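Acidocalcisomal pyrophosphatase (Trypanosoma brucei brucei, PDB 5C5V) probably hydrolyses inorganic diphosphate to orthophosphate with the help of magnesium ions, as other soluble pyrophosphatases of its family do. Local coordinates at residues V241-G245 against C269-I275. Residues are numbered along the deposited sequence; the frame is centred on the assembly and turned at random.
Sequences VKVLG and CRFMKDI
Lys-242 and Leu-244, on the strand segment 241-245, meet the loop 269-275, whose first four residues form a type I beta turn. The backbones draw together along the contact, from 7.8 Å between the CA atoms of Lys-242 and Cys-269 to 4.9 Å between those of Leu-244 and Asp-274. The turn is closed by the backbone bond from Met-272 N to Cys-269 O. Lys-242 reaches across to this turn. The side chain leaves the strand extended, with chi1 at 173°, then kinks at chi3 so that its amino group meets two carbonyls. Lys-242 NZ donates to Cys-269 O at 3.1 Å, from above the carbonyl plane. Met-272 N reaches the same oxygen from the opposite face, so two N-H donors grip it. A second, weak bond runs from Lys-242 NZ to Met-272 O at 2.9 Å. The lysine thus links the first residue of the turn to the strand, and the last one more weakly. Lys-242 CE also lies 3.9 Å from Cys-269 SG.

Leu-244 is buried next to it. Leu-244 CD2 rests on Met-272 O, and Leu-244 CD1 meets the methyl CE of Met-272 at 4.1 Å. The two side chains run at about a right angle to each other. Val-278 of helix 277-281 touches both of them. Further along, Ile-275 places CD1 4.0 Å from Gly-245 CA. Asp-274 OD1 accepts a 2.6 Å bond from Ile-275 N and another from Lys-316 N.

Leu-244 and Gly-245 both face Val-260 in a classic beta bulge of the antiparallel pair 238-251 and 254-263. The contact lies away from the magnesium and imidodiphosphate sites. It fastens the loop leading into helix 277-281 to the central sheet of the pyrophosphatase domain.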
ATOM      1  N   VAL A 241       8.910 -12.302   9.159  1.00 53.37           N
ATOM      2  CA  VAL A 241       8.676 -10.962   9.674  1.00 52.81           C
ATOM      3  C   VAL A 241       9.958 -10.162   9.744  1.00 53.33           C
ATOM      4  O   VAL A 241      11.065 -10.704   9.721  1.00 54.06           O
ATOM      5  CB  VAL A 241       8.032 -10.969  11.085  1.00 52.31           C
ATOM      6  CG1 VAL A 241       6.741 -11.764  11.089  1.00 52.04           C
ATOM      7  CG2 VAL A 241       9.015 -11.469  12.134  1.00 52.60           C
ATOM      8  N   LYS A 242       9.776  -8.854   9.826  1.00 55.22           N
ATOM      9  CA  LYS A 242      10.849  -7.889   9.981  1.00 55.48           C
ATOM     10  C   LYS A 242      10.789  -7.295  11.378  1.00 54.69           C
ATOM     11  O   LYS A 242       9.758  -6.787  11.790  1.00 54.06           O
ATOM     12  CB  LYS A 242      10.734  -6.787   8.927  1.00 55.72           C
ATOM     13  CG  LYS A 242      11.712  -5.657   9.123  1.00 56.31           C
ATOM     14  CD  LYS A 242      11.944  -4.895   7.833  1.00 57.09           C
ATOM     15  CE  LYS A 242      11.042  -3.697   7.717  1.00 56.65           C
ATOM     16  NZ  LYS A 242      11.456  -2.887   6.521  1.00 58.03           N
ATOM     17  N   VAL A 243      11.896  -7.362  12.100  1.00 53.29           N
ATOM     18  CA  VAL A 243      11.971  -6.853  13.462  1.00 52.68           C
ATOM     19  C   VAL A 243      12.176  -5.333  13.480  1.00 52.74           C
ATOM     20  O   VAL A 243      13.048  -4.821  12.779  1.00 53.49           O
ATOM     21  CB  VAL A 243      13.116  -7.543  14.224  1.00 53.51           C
ATOM     22  CG1 VAL A 243      13.533  -6.732  15.446  1.00 53.24           C
ATOM     23  CG2 VAL A 243      12.730  -8.975  14.579  1.00 53.35           C
ATOM     24  N   LEU A 244      11.375  -4.624  14.278  1.00 53.72           N
ATOM     25  CA  LEU A 244      11.413  -3.161  14.328  1.00 53.41           C
ATOM     26  C   LEU A 244      11.946  -2.635  15.655  1.00 53.38           C
ATOM     27  O   LEU A 244      12.559  -1.579  15.701  1.00 53.55           O
ATOM     28  CB  LEU A 244      10.019  -2.574  14.075  1.00 52.77           C
ATOM     29  CG  LEU A 244       9.427  -2.925  12.717  1.00 52.91           C
ATOM     30  CD1 LEU A 244       7.991  -2.472  12.644  1.00 52.21           C
ATOM     31  CD2 LEU A 244      10.266  -2.311  11.593  1.00 53.63           C
ATOM     32  N   GLY A 245      11.695  -3.347  16.742  1.00 51.70           N
ATOM     33  CA  GLY A 245      12.100  -2.850  18.042  1.00 51.52           C
ATOM     34  C   GLY A 245      11.661  -3.784  19.139  1.00 51.71           C
ATOM     35  O   GLY A 245      11.091  -4.835  18.865  1.00 51.84           O
ATOM     36  N   CYS A 269       5.170  -2.743   4.940  1.00 57.83           N
ATOM     37  CA  CYS A 269       6.441  -3.251   5.463  1.00 57.97           C
ATOM     38  C   CYS A 269       7.635  -2.443   4.948  1.00 59.27           C
ATOM     39  O   CYS A 269       8.543  -2.119   5.711  1.00 59.44           O
ATOM     40  CB  CYS A 269       6.633  -4.733   5.111  1.00 58.36           C
ATOM     41  SG  CYS A 269       8.081  -5.487   5.945  1.00 58.96           S
ATOM     42  N   ARG A 270       7.627  -2.135   3.653  1.00 59.73           N
ATOM     43  CA  ARG A 270       8.667  -1.328   3.008  1.00 61.35           C
ATOM     44  C   ARG A 270       8.925  -0.012   3.744  1.00 61.18           C
ATOM     45  O   ARG A 270      10.059   0.460   3.811  1.00 62.19           O
ATOM     46  CB  ARG A 270       8.273  -0.993   1.556  1.00 62.62           C
ATOM     47  CG  ARG A 270       8.510  -2.077   0.519  1.00 64.06           C
ATOM     48  CD  ARG A 270      10.012  -2.284   0.234  1.00 66.07           C
ATOM     49  N   PHE A 271       7.871   0.580   4.292  1.00 60.74           N
ATOM     50  CA  PHE A 271       7.969   1.926   4.844  1.00 60.56           C
ATOM     51  C   PHE A 271       8.334   1.956   6.319  1.00 59.68           C
ATOM     52  O   PHE A 271       8.692   3.001   6.860  1.00 59.50           O
ATOM     53  CB  PHE A 271       6.651   2.659   4.620  1.00 60.02           C
ATOM     54  CG  PHE A 271       6.145   2.536   3.224  1.00 61.11           C
ATOM     55  CD1 PHE A 271       6.723   3.265   2.202  1.00 62.99           C
ATOM     56  CD2 PHE A 271       5.109   1.678   2.924  1.00 60.74           C
ATOM     57  CE1 PHE A 271       6.274   3.138   0.902  1.00 64.06           C
ATOM     58  CE2 PHE A 271       4.654   1.548   1.626  1.00 61.57           C
ATOM     59  CZ  PHE A 271       5.238   2.280   0.616  1.00 63.34           C
ATOM     60  N   MET A 272       8.224   0.806   6.971  1.00 61.48           N
ATOM     61  CA  MET A 272       8.551   0.711   8.386  1.00 60.59           C
ATOM     62  C   MET A 272       9.977   0.216   8.514  1.00 61.27           C
ATOM     63  O   MET A 272      10.257  -0.962   8.282  1.00 61.50           O
ATOM     64  CB  MET A 272       7.564  -0.215   9.094  1.00 59.69           C
ATOM     65  CG  MET A 272       6.126   0.193   8.869  1.00 59.43           C
ATOM     66  SD  MET A 272       5.601   1.291  10.187  1.00 59.01           S
ATOM     67  CE  MET A 272       5.008   0.117  11.405  1.00 57.84           C
ATOM     68  N   LYS A 273      10.890   1.122   8.845  1.00 59.32           N
ATOM     69  CA  LYS A 273      12.302   0.766   8.802  1.00 60.24           C
ATOM     70  C   LYS A 273      12.948   0.677  10.170  1.00 59.56           C
ATOM     71  O   LYS A 273      13.955   0.001  10.322  1.00 60.39           O
ATOM     72  CB  LYS A 273      13.064   1.752   7.918  1.00 61.60           C
ATOM     73  CG  LYS A 273      12.516   1.780   6.496  1.00 62.48           C
ATOM     74  CD  LYS A 273      13.438   2.523   5.558  1.00 64.40           C
ATOM     75  CE  LYS A 273      12.978   2.389   4.106  1.00 65.47           C
ATOM     76  NZ  LYS A 273      14.001   3.003   3.185  1.00 67.55           N
ATOM     77  N   ASP A 274      12.353   1.318  11.168  1.00 57.91           N
ATOM     78  CA  ASP A 274      12.831   1.182  12.533  1.00 57.21           C
ATOM     79  C   ASP A 274      11.688   1.512  13.458  1.00 56.23           C
ATOM     80  O   ASP A 274      10.608   1.843  12.995  1.00 56.12           O
ATOM     81  CB  ASP A 274      14.039   2.085  12.799  1.00 57.76           C
ATOM     82  CG  ASP A 274      14.966   1.522  13.883  1.00 58.02           C
ATOM     83  OD1 ASP A 274      14.476   0.798  14.774  1.00 57.26           O
ATOM     84  OD2 ASP A 274      16.183   1.802  13.846  1.00 58.86           O
ATOM     85  N   ILE A 275      11.912   1.425  14.761  1.00 55.94           N
ATOM     86  CA  ILE A 275      10.816   1.512  15.708  1.00 55.22           C
ATOM     87  C   ILE A 275      10.126   2.888  15.632  1.00 55.11           C
ATOM     88  O   ILE A 275       8.926   3.020  15.904  1.00 54.52           O
ATOM     89  CB  ILE A 275      11.310   1.229  17.146  1.00 55.11           C
ATOM     90  CG1 ILE A 275      10.128   1.095  18.102  1.00 54.68           C
ATOM     91  CG2 ILE A 275      12.300   2.286  17.611  1.00 55.37           C
ATOM     92  CD1 ILE A 275       9.211  -0.042  17.754  1.00 54.47           C
TER